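Long-range contacts in copper homeostasis protein CutC (Streptococcus agalactiae, PDB 2BDQ), which may bind copper ions and take part in copper homeostasis, though its precise role is not established: residues M1-F6 against V201-G206; E26-L31 against A58-P63; N102-E107 against D128-S133; A108-L113 against V143-T148; I150-S155 against K166-L171. One frame throughout, in Å; residues are numbered along the deposited sequence.

Contact 1: M1-F6 against V201-G206; sequences MILREF and VKQAHG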
# COMPACT_ATOMS: atom_id res chain seq x y z
N MSE A 1 -30.08 -12.15 1.09
CA MSE A 1 -30.13 -12.43 2.55
C MSE A 1 -29.02 -11.65 3.27
O MSE A 1 -29.14 -10.44 3.46
CB MSE A 1 -29.97 -13.94 2.78
CG MSE A 1 -30.80 -14.46 3.94
SE MSE A 1 -30.30 -13.62 5.62
CE MSE A 1 -29.75 -15.23 6.59
N ILE A 2 -27.95 -12.33 3.68
CA ILE A 2 -26.83 -11.64 4.33
C ILE A 2 -25.93 -11.06 3.25
O ILE A 2 -25.57 -11.75 2.28
CB ILE A 2 -25.99 -12.60 5.22
CG1 ILE A 2 -26.87 -13.23 6.29
CG2 ILE A 2 -24.86 -11.84 5.89
CD1 ILE A 2 -27.54 -12.22 7.19
N LEU A 3 -25.56 -9.80 3.41
CA LEU A 3 -24.70 -9.12 2.44
C LEU A 3 -23.24 -9.43 2.79
O LEU A 3 -22.81 -9.17 3.91
CB LEU A 3 -24.97 -7.62 2.50
CG LEU A 3 -24.47 -6.68 1.40
CD1 LEU A 3 -25.30 -5.40 1.43
CD2 LEU A 3 -22.98 -6.37 1.59
N ARG A 4 -22.50 -9.99 1.85
CA ARG A 4 -21.10 -10.32 2.09
C ARG A 4 -20.12 -9.36 1.41
O ARG A 4 -20.25 -9.06 0.23
CB ARG A 4 -20.79 -11.75 1.64
CG ARG A 4 -21.25 -12.81 2.63
CD ARG A 4 -20.77 -14.21 2.23
NE ARG A 4 -21.63 -14.81 1.21
CZ ARG A 4 -21.46 -16.04 0.73
NH1 ARG A 4 -22.29 -16.51 -0.19
NH2 ARG A 4 -20.45 -16.79 1.17
N GLU A 5 -19.13 -8.90 2.18
CA GLU A 5 -18.11 -7.98 1.69
C GLU A 5 -16.73 -8.63 1.70
O GLU A 5 -16.25 -9.10 2.73
CB GLU A 5 -18.08 -6.72 2.56
CG GLU A 5 -16.94 -5.76 2.25
CD GLU A 5 -16.99 -4.50 3.11
OE1 GLU A 5 -17.98 -3.74 2.99
OE2 GLU A 5 -16.05 -4.27 3.91
N PHE A 6 -16.09 -8.65 0.54
CA PHE A 6 -14.76 -9.23 0.44
C PHE A 6 -13.67 -8.17 0.65
O PHE A 6 -13.69 -7.11 0.02
CB PHE A 6 -14.60 -9.90 -0.91
CG PHE A 6 -13.23 -10.42 -1.17
CD1 PHE A 6 -12.44 -9.85 -2.16
CD2 PHE A 6 -12.71 -11.45 -0.41
CE1 PHE A 6 -11.14 -10.32 -2.39
CE2 PHE A 6 -11.41 -11.92 -0.63
CZ PHE A 6 -10.63 -11.36 -1.62
N VAL A 201 -27.07 -9.03 12.88
CA VAL A 201 -26.25 -8.36 11.88
C VAL A 201 -26.59 -8.93 10.50
O VAL A 201 -26.81 -10.13 10.36
CB VAL A 201 -24.74 -8.60 12.16
CG1 VAL A 201 -23.89 -8.04 11.01
CG2 VAL A 201 -24.35 -7.92 13.47
N LYS A 202 -26.65 -8.07 9.48
CA LYS A 202 -26.98 -8.51 8.12
C LYS A 202 -25.84 -8.35 7.12
O LYS A 202 -26.04 -8.56 5.92
CB LYS A 202 -28.21 -7.76 7.59
CG LYS A 202 -29.46 -7.95 8.42
CD LYS A 202 -29.57 -6.86 9.47
CE LYS A 202 -30.45 -5.70 8.98
NZ LYS A 202 -30.07 -5.19 7.63
N GLN A 203 -24.66 -7.97 7.60
CA GLN A 203 -23.50 -7.78 6.72
C GLN A 203 -22.23 -8.36 7.33
O GLN A 203 -21.93 -8.15 8.50
CB GLN A 203 -23.30 -6.29 6.44
CG GLN A 203 -24.55 -5.61 5.91
CD GLN A 203 -24.25 -4.26 5.30
OE1 GLN A 203 -23.45 -4.15 4.37
NE2 GLN A 203 -24.90 -3.22 5.82
N ALA A 204 -21.48 -9.10 6.52
CA ALA A 204 -20.25 -9.72 6.98
C ALA A 204 -19.07 -9.35 6.10
O ALA A 204 -19.17 -9.33 4.87
CB ALA A 204 -20.42 -11.24 7.02
N HIS A 205 -17.94 -9.07 6.76
CA HIS A 205 -16.70 -8.66 6.11
C HIS A 205 -15.61 -9.70 6.37
O HIS A 205 -15.51 -10.22 7.48
CB HIS A 205 -16.28 -7.31 6.68
CG HIS A 205 -14.90 -6.87 6.28
ND1 HIS A 205 -14.68 -5.95 5.28
CD2 HIS A 205 -13.69 -7.15 6.82
CE1 HIS A 205 -13.39 -5.67 5.22
NE2 HIS A 205 -12.77 -6.39 6.14
N GLY A 206 -14.78 -9.97 5.37
CA GLY A 206 -13.71 -10.93 5.56
C GLY A 206 -12.90 -11.26 4.33
O GLY A 206 -13.37 -11.11 3.19
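Glu5 and His205 meet side chain to side chain across two neighbouring strands. Glu5 reaches out with CG anti to the backbone N (chi1 173°) and its chain extended beyond; His205 likewise has CG anti to N. The two side chains cross obliquely, and the carboxylate stands 81° from the imidazole plane. His205 ND1 donates to Glu5 OE2 at 2.6 Å. The oxygen lies at the ring edge, near the ring plane, but the N-H reaches it from above the carboxylate plane. This short bond fixes the rotation of the ring and would be expected to raise its basicity, while a salt bridge from Arg24 to OE1 should help keep Glu5 charged.

Beneath these groups, strands 3-9 and 203-206, the first and last of an eight-stranded TIM barrel, run parallel and close the barrel. Lys202 O accepts from Leu3 N, and Leu3 O from Ala204 N. The backbone N of Glu5 then binds Ala204 O at 2.7 Å, and Glu5 O receives the N-H of Gly206 at 3.1 Å.

Leu3 and Gln203 lie side by side on the same face as Glu5 and His205, with Leu3 CD2 3.6 Å from Gln203 OE1. That oxygen is hydrogen-bonded to Arg24, so one guanidinium group holds both Gln203 and Glu5. Ile2 turns CG2 anti to its backbone N and rests it 3.5 Å from Lys202 O. On the other face, Arg4 and Ala204 touch Tyr192 of helix 192-199, and Phe6 CD2 passes 3.7 Å from Gly206 O.

Contact 2: E26-L31 against A58-P63; sequences ELCDNL and AVMIRP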
# COMPACT_ATOMS: atom_id res chain seq x y z
N GLU A 26 -13.98 -4.35 -0.07
CA GLU A 26 -13.29 -3.28 0.62
C GLU A 26 -11.93 -3.26 -0.06
O GLU A 26 -11.15 -4.21 0.07
CB GLU A 26 -13.12 -3.57 2.11
CG GLU A 26 -12.44 -2.41 2.85
CD GLU A 26 -12.04 -2.75 4.28
OE1 GLU A 26 -11.25 -3.70 4.47
OE2 GLU A 26 -12.52 -2.06 5.21
N LEU A 27 -11.65 -2.18 -0.78
CA LEU A 27 -10.39 -2.06 -1.50
C LEU A 27 -9.30 -1.36 -0.68
O LEU A 27 -9.47 -0.24 -0.22
CB LEU A 27 -10.62 -1.27 -2.81
CG LEU A 27 -9.70 -1.47 -4.02
CD1 LEU A 27 -9.69 -0.22 -4.89
CD2 LEU A 27 -8.29 -1.76 -3.56
N CYS A 28 -8.18 -2.05 -0.48
CA CYS A 28 -7.06 -1.48 0.23
C CYS A 28 -5.78 -2.20 -0.15
O CYS A 28 -5.79 -3.07 -1.03
CB CYS A 28 -7.28 -1.52 1.76
SG CYS A 28 -8.08 -2.99 2.45
N ASP A 29 -4.68 -1.82 0.46
CA ASP A 29 -3.42 -2.47 0.18
C ASP A 29 -2.82 -2.77 1.55
O ASP A 29 -3.45 -2.49 2.58
CB ASP A 29 -2.50 -1.55 -0.64
CG ASP A 29 -1.21 -2.22 -1.06
OD1 ASP A 29 -1.18 -3.45 -1.23
OD2 ASP A 29 -0.20 -1.51 -1.23
N ASN A 30 -1.64 -3.36 1.58
CA ASN A 30 -0.95 -3.64 2.83
C ASN A 30 -1.85 -4.28 3.89
O ASN A 30 -2.00 -3.73 4.98
CB ASN A 30 -0.39 -2.32 3.37
CG ASN A 30 0.77 -2.52 4.33
OD1 ASN A 30 0.94 -3.59 4.91
ND2 ASN A 30 1.56 -1.47 4.51
N LEU A 31 -2.45 -5.43 3.60
CA LEU A 31 -3.30 -6.07 4.61
C LEU A 31 -2.49 -6.58 5.80
O LEU A 31 -3.05 -6.86 6.86
CB LEU A 31 -4.10 -7.21 3.99
CG LEU A 31 -5.22 -6.73 3.06
CD1 LEU A 31 -6.02 -7.91 2.53
CD2 LEU A 31 -6.13 -5.78 3.82
N ALA A 58 -15.74 -0.16 -1.60
CA ALA A 58 -15.52 0.72 -0.45
C ALA A 58 -14.00 0.90 -0.34
O ALA A 58 -13.28 -0.06 -0.11
CB ALA A 58 -16.07 0.08 0.82
N VAL A 59 -13.52 2.13 -0.53
CA VAL A 59 -12.09 2.39 -0.49
C VAL A 59 -11.55 2.75 0.89
O VAL A 59 -12.08 3.62 1.58
CB VAL A 59 -11.71 3.52 -1.48
CG1 VAL A 59 -10.22 3.82 -1.40
CG2 VAL A 59 -12.08 3.10 -2.89
N MSE A 60 -10.48 2.06 1.28
CA MSE A 60 -9.83 2.30 2.56
C MSE A 60 -9.08 3.62 2.58
O MSE A 60 -8.29 3.92 1.69
CB MSE A 60 -8.85 1.16 2.89
CG MSE A 60 -9.28 0.28 4.05
SE MSE A 60 -9.09 1.23 5.74
CE MSE A 60 -8.43 -0.23 6.83
N ILE A 61 -9.34 4.41 3.62
CA ILE A 61 -8.68 5.69 3.79
C ILE A 61 -7.90 5.60 5.10
O ILE A 61 -8.44 5.86 6.18
CB ILE A 61 -9.68 6.86 3.89
CG1 ILE A 61 -10.60 6.90 2.66
CG2 ILE A 61 -8.92 8.18 4.06
CD1 ILE A 61 -9.88 7.21 1.36
N ARG A 62 -6.63 5.20 5.00
CA ARG A 62 -5.75 5.06 6.15
C ARG A 62 -4.34 5.31 5.62
O ARG A 62 -3.82 4.54 4.81
CB ARG A 62 -5.88 3.65 6.72
CG ARG A 62 -5.17 3.43 8.04
CD ARG A 62 -5.49 2.03 8.55
NE ARG A 62 -4.82 1.69 9.79
CZ ARG A 62 -4.51 0.45 10.15
NH1 ARG A 62 -4.82 -0.56 9.35
NH2 ARG A 62 -3.89 0.22 11.30
N PRO A 63 -3.69 6.39 6.08
CA PRO A 63 -2.34 6.84 5.70
C PRO A 63 -1.18 5.93 6.09
O PRO A 63 -0.06 6.10 5.60
CB PRO A 63 -2.24 8.20 6.36
CG PRO A 63 -2.94 7.94 7.66
CD PRO A 63 -4.18 7.18 7.23
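Two backbone hydrogen bonds join the strands. Leu27 N donates to Ala58 O at 2.8 Å, and Leu27 O takes the N-H of Met60 at 2.9 Å, in a nearly straight bond (169°). Leu27 thus uses both its N-H and its carbonyl on the same partner strand, as is usual in a parallel sheet. The CA of Glu26 adds a C-H contact to Ala58 O at 3.3 Å.

Packing is tightest just beyond, where Cys28 CB and Met60 CB lie 3.3 Å apart, closer than normal carbon contact. Cys28 SG sits between its backbone N and carbonyl carbon (chi1 38°), the crowded position, and comes within 3.8 Å of Met60 CG. Met60, a selenomethionine, bends at chi2 and chi3. Glu26, extended with CG anti to the backbone N, crosses it obliquely and brings CD to 4.1 Å from Met60 CG.

After the strand, Asp29 and Asn30 exchange hydrogen bonds with Asn30 and Asp29 of the second subunit. Helix 40-52 makes the beta-alpha-beta crossover between strands 24-28 and 56-60; strand 3-9 flanks the pair beside 24-28, strand 92-95 flanks it beside 56-60, and Ile61 leans on helix 72-87.

Contact 3: N102-E107 against D128-S133; sequences NHIDTE and DVIPKS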
# COMPACT_ATOMS: atom_id res chain seq x y z
N ASN A 102 -8.56 7.04 23.18
CA ASN A 102 -9.35 6.02 22.51
C ASN A 102 -10.82 6.34 22.29
O ASN A 102 -11.68 5.46 22.36
CB ASN A 102 -9.24 4.71 23.28
CG ASN A 102 -7.83 4.20 23.33
OD1 ASN A 102 -7.42 3.56 24.31
ND2 ASN A 102 -7.08 4.45 22.27
N HIS A 103 -11.11 7.61 22.04
CA HIS A 103 -12.48 8.04 21.78
C HIS A 103 -12.53 8.55 20.36
O HIS A 103 -11.50 8.85 19.76
CB HIS A 103 -12.89 9.13 22.77
CG HIS A 103 -13.21 8.61 24.13
ND1 HIS A 103 -12.95 9.33 25.28
CD2 HIS A 103 -13.75 7.44 24.53
CE1 HIS A 103 -13.32 8.61 26.33
NE2 HIS A 103 -13.81 7.46 25.90
N ILE A 104 -13.73 8.63 19.81
CA ILE A 104 -13.87 9.11 18.45
C ILE A 104 -13.44 10.57 18.34
O ILE A 104 -13.95 11.42 19.06
CB ILE A 104 -15.32 8.98 17.96
CG1 ILE A 104 -15.69 7.50 17.86
CG2 ILE A 104 -15.49 9.68 16.62
CD1 ILE A 104 -17.07 7.26 17.33
N ASP A 105 -12.50 10.84 17.45
CA ASP A 105 -12.01 12.19 17.26
C ASP A 105 -12.97 12.90 16.30
O ASP A 105 -12.72 12.96 15.09
CB ASP A 105 -10.60 12.18 16.68
CG ASP A 105 -9.96 13.57 16.66
OD1 ASP A 105 -10.72 14.56 16.65
OD2 ASP A 105 -8.71 13.66 16.66
N THR A 106 -14.06 13.43 16.85
CA THR A 106 -15.08 14.13 16.07
C THR A 106 -14.55 15.33 15.30
O THR A 106 -14.90 15.52 14.14
CB THR A 106 -16.24 14.62 16.98
OG1 THR A 106 -16.82 13.51 17.67
CG2 THR A 106 -17.32 15.30 16.15
N GLU A 107 -13.71 16.14 15.93
CA GLU A 107 -13.17 17.31 15.26
C GLU A 107 -12.35 16.95 14.02
O GLU A 107 -12.48 17.60 12.98
CB GLU A 107 -12.33 18.16 16.23
CG GLU A 107 -11.45 17.34 17.17
CD GLU A 107 -12.17 16.96 18.46
OE1 GLU A 107 -12.52 17.89 19.23
OE2 GLU A 107 -12.37 15.75 18.71
N ASP A 128 -13.44 -0.95 17.77
CA ASP A 128 -13.23 -1.90 18.87
C ASP A 128 -12.26 -1.41 19.94
O ASP A 128 -12.27 -1.92 21.06
CB ASP A 128 -12.75 -3.24 18.32
CG ASP A 128 -13.74 -3.89 17.36
OD1 ASP A 128 -14.89 -4.16 17.77
OD2 ASP A 128 -13.38 -4.13 16.19
N VAL A 129 -11.41 -0.42 19.61
CA VAL A 129 -10.43 0.13 20.55
C VAL A 129 -11.13 1.02 21.59
O VAL A 129 -10.60 1.27 22.67
CB VAL A 129 -9.35 0.98 19.83
CG1 VAL A 129 -8.36 1.57 20.84
CG2 VAL A 129 -8.62 0.13 18.80
N ILE A 130 -12.30 1.52 21.22
CA ILE A 130 -13.09 2.37 22.11
C ILE A 130 -13.50 1.58 23.37
O ILE A 130 -13.93 0.43 23.28
CB ILE A 130 -14.35 2.87 21.37
CG1 ILE A 130 -13.93 3.66 20.13
CG2 ILE A 130 -15.21 3.73 22.29
CD1 ILE A 130 -15.08 4.22 19.33
N PRO A 131 -13.33 2.18 24.55
CA PRO A 131 -13.71 1.46 25.77
C PRO A 131 -15.18 1.04 25.68
O PRO A 131 -16.04 1.85 25.35
CB PRO A 131 -13.43 2.46 26.89
CG PRO A 131 -13.46 3.79 26.20
CD PRO A 131 -12.79 3.51 24.88
N LYS A 132 -15.44 -0.24 25.95
CA LYS A 132 -16.78 -0.82 25.86
C LYS A 132 -17.88 0.01 26.51
O LYS A 132 -19.04 -0.09 26.13
CB LYS A 132 -16.79 -2.25 26.45
CG LYS A 132 -15.73 -3.19 25.85
CD LYS A 132 -15.78 -3.22 24.31
CE LYS A 132 -14.54 -3.90 23.69
NZ LYS A 132 -14.51 -3.85 22.18
N SER A 133 -17.52 0.84 27.49
CA SER A 133 -18.52 1.66 28.15
C SER A 133 -18.91 2.86 27.30
O SER A 133 -20.06 3.30 27.34
CB SER A 133 -18.01 2.14 29.52
OG SER A 133 -16.89 3.00 29.38
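Ile104 and Ile130 share one side-chain shape: in each, CG1 is anti to the carbonyl carbon and chi2 is extended (-177° in Ile104). The branches cross obliquely, the terminal methyl of Ile130, CD1, lying 3.6 Å from the methylene Ile104 CG1. Asn102 has a left-handed backbone (phi 61°), and its CG lies beside the backbone N. Its side chain crosses that of Val129 at about a right angle, so that ND2 comes 3.5 Å from Val129 CG1.

The backbone of Asn102 works too: its carbonyl O receives a C-H contact from Ile130 CA at 3.4 Å and touches Pro131 CD at the same distance. His103 crosses the proline ring at about a right angle and brings NE2 to 3.7 Å from Pro131 CG. No hydrogen bond links the two segments; the joint is made by van der Waals and C-H contacts.

Farther along, Asp105 N-caps helix 106-116, its OD1 bonded to Ala108 N. Ile104 and Ile130 also pack on Ser138 of helix 135-144. Such contacts between successive beta-alpha loops, here those following strands 92-95 and 121-123, belong to the C-terminal rim of a TIM barrel.

Contact 4: A108-L113 against V143-T148; sequences AIEQLL and VALGFT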
# COMPACT_ATOMS: atom_id res chain seq x y z
N ALA A 108 -11.53 15.91 14.13
CA ALA A 108 -10.70 15.50 12.99
C ALA A 108 -11.59 15.00 11.85
O ALA A 108 -11.38 15.36 10.69
CB ALA A 108 -9.70 14.42 13.41
N ILE A 109 -12.58 14.17 12.18
CA ILE A 109 -13.48 13.64 11.16
C ILE A 109 -14.25 14.76 10.46
O ILE A 109 -14.43 14.73 9.24
CB ILE A 109 -14.49 12.63 11.75
CG1 ILE A 109 -13.75 11.40 12.26
CG2 ILE A 109 -15.51 12.22 10.69
CD1 ILE A 109 -14.63 10.45 13.01
N GLU A 110 -14.73 15.74 11.23
CA GLU A 110 -15.48 16.84 10.63
C GLU A 110 -14.61 17.60 9.63
O GLU A 110 -15.11 18.10 8.64
CB GLU A 110 -16.02 17.79 11.71
CG GLU A 110 -17.02 17.14 12.65
CD GLU A 110 -17.74 18.14 13.56
OE1 GLU A 110 -17.07 18.97 14.21
OE2 GLU A 110 -18.99 18.07 13.62
N GLN A 111 -13.30 17.67 9.90
CA GLN A 111 -12.38 18.36 9.00
C GLN A 111 -12.37 17.69 7.62
O GLN A 111 -12.13 18.35 6.60
CB GLN A 111 -10.95 18.36 9.56
CG GLN A 111 -10.64 19.41 10.63
CD GLN A 111 -9.18 19.36 11.10
OE1 GLN A 111 -8.82 18.56 11.96
NE2 GLN A 111 -8.35 20.21 10.51
N LEU A 112 -12.62 16.39 7.59
CA LEU A 112 -12.61 15.64 6.34
C LEU A 112 -13.99 15.48 5.69
O LEU A 112 -14.09 15.12 4.51
CB LEU A 112 -11.99 14.27 6.56
CG LEU A 112 -10.57 14.21 7.12
CD1 LEU A 112 -10.27 12.80 7.61
CD2 LEU A 112 -9.57 14.64 6.05
N LEU A 113 -15.06 15.73 6.44
CA LEU A 113 -16.39 15.56 5.89
C LEU A 113 -16.66 16.28 4.56
O LEU A 113 -17.21 15.68 3.63
CB LEU A 113 -17.45 15.99 6.90
CG LEU A 113 -17.64 15.01 8.06
CD1 LEU A 113 -18.74 15.53 8.98
CD2 LEU A 113 -17.99 13.62 7.52
N VAL A 143 -23.61 8.42 14.09
CA VAL A 143 -24.88 8.70 13.45
C VAL A 143 -24.97 10.21 13.19
O VAL A 143 -25.39 10.64 12.12
CB VAL A 143 -26.08 8.27 14.34
CG1 VAL A 143 -27.39 8.78 13.74
CG2 VAL A 143 -26.12 6.76 14.47
N ALA A 144 -24.54 10.99 14.18
CA ALA A 144 -24.57 12.45 14.07
C ALA A 144 -23.60 12.94 13.00
O ALA A 144 -23.84 13.95 12.35
CB ALA A 144 -24.23 13.08 15.41
N LEU A 145 -22.50 12.21 12.81
CA LEU A 145 -21.50 12.56 11.82
C LEU A 145 -21.93 12.13 10.42
O LEU A 145 -21.21 12.36 9.45
CB LEU A 145 -20.17 11.92 12.17
CG LEU A 145 -19.50 12.51 13.41
CD1 LEU A 145 -18.31 11.67 13.82
CD2 LEU A 145 -19.08 13.94 13.12
N GLY A 146 -23.09 11.48 10.32
CA GLY A 146 -23.58 11.04 9.02
C GLY A 146 -22.96 9.78 8.44
O GLY A 146 -22.95 9.62 7.22
N PHE A 147 -22.46 8.90 9.30
CA PHE A 147 -21.85 7.64 8.87
C PHE A 147 -22.92 6.62 8.48
O PHE A 147 -23.98 6.58 9.10
CB PHE A 147 -20.96 7.08 9.98
CG PHE A 147 -19.54 7.53 9.89
CD1 PHE A 147 -18.55 6.68 9.37
CD2 PHE A 147 -19.17 8.81 10.31
CE1 PHE A 147 -17.23 7.10 9.27
CE2 PHE A 147 -17.84 9.23 10.22
CZ PHE A 147 -16.87 8.37 9.69
N THR A 148 -22.62 5.80 7.48
CA THR A 148 -23.54 4.77 6.98
C THR A 148 -23.45 3.43 7.71
O THR A 148 -24.46 2.81 7.98
CB THR A 148 -23.32 4.54 5.47
OG1 THR A 148 -23.50 5.79 4.78
CG2 THR A 148 -24.31 3.53 4.92
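Neighbouring helices in the outer layer of the TIM barrel meet here: 106-116 supplies one side, and the C-terminal end of 135-144, with the turn that follows it, supplies the other. The helix of 108-113 presents Ile109, Glu110 and Leu113 to this turn, and no hydrogen bond crosses between the segments.

Ile109 comes first. Its CG1 is anti to the carbonyl carbon and chi2 is extended, which carries CD1 to 4.0 Å from Leu145 CD1; the two side chains cross at about a right angle. The other branch of Ile109, CG2, is anti to the backbone N and approaches Phe147 at its ring edge, in the ring plane, 3.8 Å from CE2. The same residue also touches Phe123 of strand 121-123, so it lies between the helix layer and the barrel wall.

Glu110 follows, touching through the methylene CG, 3.8 Å from Leu145 CD2, and the chain runs on, extended, past the leucine at about a right angle. One turn after Ile109, Leu113 places both methyls about 4.0 Å from Leu145 O, and its CD1 lies 4.4 Å from Leu145 CD2. Leu113 packs on Leu121 as well, again joining helix and strand.

Leu145 is thus the residue on which all three converge, with CG anti to its carbonyl carbon and its two methyls divided between Ile109 and Glu110. Its place is set by a Schellman motif that ends helix 135-144: Gly146 adopts a positive phi (79°), and its N-H bonds back to Val143 O at 3.0 Å.

Contact 5: I150-S155 against K166-L171; sequences ILLHGS and KHIKAL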
# COMPACT_ATOMS: atom_id res chain seq x y z
N ILE A 150 -20.74 0.65 10.39
CA ILE A 150 -19.61 0.42 11.27
C ILE A 150 -19.15 -1.02 11.14
O ILE A 150 -19.95 -1.96 11.26
CB ILE A 150 -19.99 0.66 12.75
CG1 ILE A 150 -20.67 2.02 12.90
CG2 ILE A 150 -18.75 0.58 13.62
CD1 ILE A 150 -21.15 2.30 14.31
N LEU A 151 -17.85 -1.18 10.89
CA LEU A 151 -17.22 -2.49 10.78
C LEU A 151 -16.55 -2.73 12.12
O LEU A 151 -15.68 -1.95 12.54
CB LEU A 151 -16.18 -2.49 9.66
CG LEU A 151 -15.29 -3.75 9.63
CD1 LEU A 151 -16.17 -4.98 9.48
CD2 LEU A 151 -14.29 -3.65 8.50
N LEU A 152 -16.95 -3.79 12.81
CA LEU A 152 -16.39 -4.08 14.12
C LEU A 152 -16.23 -5.57 14.39
O LEU A 152 -16.86 -6.41 13.75
CB LEU A 152 -17.27 -3.44 15.20
CG LEU A 152 -18.77 -3.72 15.20
CD1 LEU A 152 -19.05 -5.09 15.83
CD2 LEU A 152 -19.48 -2.64 16.00
N HIS A 153 -15.37 -5.88 15.35
CA HIS A 153 -15.07 -7.25 15.73
C HIS A 153 -15.79 -7.61 17.03
O HIS A 153 -16.09 -8.78 17.28
CB HIS A 153 -13.56 -7.43 15.91
CG HIS A 153 -13.15 -8.80 16.35
ND1 HIS A 153 -13.32 -9.91 15.56
CD2 HIS A 153 -12.60 -9.23 17.50
CE1 HIS A 153 -12.89 -10.98 16.21
NE2 HIS A 153 -12.45 -10.59 17.39
N GLY A 154 -16.05 -6.61 17.87
CA GLY A 154 -16.73 -6.86 19.13
C GLY A 154 -15.78 -6.97 20.31
O GLY A 154 -16.21 -7.13 21.45
N SER A 155 -14.48 -6.89 20.03
CA SER A 155 -13.44 -6.95 21.06
C SER A 155 -12.17 -6.38 20.44
O SER A 155 -12.04 -6.33 19.22
CB SER A 155 -13.20 -8.39 21.52
OG SER A 155 -12.53 -9.15 20.53
N LYS A 166 -23.01 -11.56 22.53
CA LYS A 166 -23.80 -10.71 23.41
C LYS A 166 -23.54 -9.22 23.19
O LYS A 166 -24.48 -8.45 23.03
CB LYS A 166 -23.54 -11.08 24.88
CG LYS A 166 -24.44 -12.21 25.40
CD LYS A 166 -24.32 -13.48 24.56
CE LYS A 166 -25.66 -14.22 24.47
NZ LYS A 166 -26.69 -13.42 23.73
N HIS A 167 -22.27 -8.83 23.17
CA HIS A 167 -21.93 -7.43 22.99
C HIS A 167 -22.35 -6.89 21.62
O HIS A 167 -22.91 -5.80 21.52
CB HIS A 167 -20.42 -7.22 23.18
CG HIS A 167 -20.00 -5.79 23.18
ND1 HIS A 167 -19.01 -5.30 22.36
CD2 HIS A 167 -20.46 -4.73 23.89
CE1 HIS A 167 -18.87 -4.00 22.57
NE2 HIS A 167 -19.74 -3.63 23.49
N ILE A 168 -22.06 -7.65 20.57
CA ILE A 168 -22.41 -7.22 19.22
C ILE A 168 -23.92 -7.06 19.09
O ILE A 168 -24.39 -6.13 18.43
CB ILE A 168 -21.87 -8.22 18.18
CG1 ILE A 168 -20.34 -8.19 18.20
CG2 ILE A 168 -22.37 -7.86 16.78
CD1 ILE A 168 -19.66 -9.15 17.23
N LYS A 169 -24.68 -7.94 19.73
CA LYS A 169 -26.13 -7.84 19.64
C LYS A 169 -26.63 -6.59 20.35
O LYS A 169 -27.58 -5.94 19.90
CB LYS A 169 -26.82 -9.08 20.21
CG LYS A 169 -28.33 -9.03 19.93
CD LYS A 169 -28.99 -10.40 19.97
CE LYS A 169 -29.26 -10.85 21.39
NZ LYS A 169 -30.20 -12.01 21.42
N ALA A 170 -26.00 -6.27 21.47
CA ALA A 170 -26.38 -5.08 22.23
C ALA A 170 -26.14 -3.82 21.40
O ALA A 170 -26.92 -2.86 21.47
CB ALA A 170 -25.57 -5.01 23.53
N LEU A 171 -25.07 -3.82 20.61
CA LEU A 171 -24.73 -2.68 19.76
C LEU A 171 -25.75 -2.54 18.63
O LEU A 171 -26.15 -1.43 18.27
CB LEU A 171 -23.32 -2.83 19.19
CG LEU A 171 -22.20 -2.71 20.22
CD1 LEU A 171 -20.84 -2.90 19.56
CD2 LEU A 171 -22.28 -1.35 20.90
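Leu152, Gly154, His167, Ile168 and Leu171 carry the contact between the end of strand 149-152 and helix 165-175. Leu152 CD2 lies 3.8 Å from Leu171 CD1, the two side chains crossing obliquely. The other methyl, CD1, comes 4.1 Å from Ile168 CG1, and here the chains slide past each other in opposite directions. Leu152 manages both approaches from the crowded rotamer, with CG between the backbone N and the carbonyl carbon (chi1 53°).

Ile168, with CG1 anti to its carbonyl carbon and chi2 extended, points CD1 at the backbone, 3.6 Å from His153 O, while its CG1 rests 4.0 Å from Gly154 CA. Gly154 has a positive phi (98°), and the absence of a side chain lets the helix come this close. One residue before Ile168 in the helix, His167 holds its ring with CG anti to the backbone N, and ND1 makes a long, weak hydrogen bond of 3.5 Å to Gly154 O. Leu171 CG covers one face of that ring, offset toward its rim.

A second shell fixes the turn after the strand. The carboxylate of Asp128 accepts from the backbone N atoms of both His153 and Gly154. Asn164 binds His153 O, so the carbonyl beneath Ile168 CD1 has a polar partner. The buried ring of His153 bonds to Glu159 O through NE2 and to Gly184 O through ND1, which would favour a proton on each nitrogen. Strand, loop and helix make one beta-alpha unit, the repeating element of a TIM barrel, and strand 180-183 completes a beta-alpha-beta unit.

Contact 1 brings the chain's first and last strands together, and the other four fall within its span. Contacts 1 and 2 join strands of the barrel sheet, and contact 5 ties one of its strands to helix 165-175; contacts 3 and 4 involve loops and helices. Contact 2 comes first; contacts 3 and 4, sharing helix 106-116, alternate along the chain, and contact 5 follows. Contacts 1 and 2, with centres about 18 Å apart, touch where Glu26 packs on His205 and Glu5. Contact 5, its centre about 14 Å from those of contacts 1 and 3, meets contact 3 through Asp128. The five contacts thus sample the wall, the C-terminal rim and the helical layer of one TIM barrel.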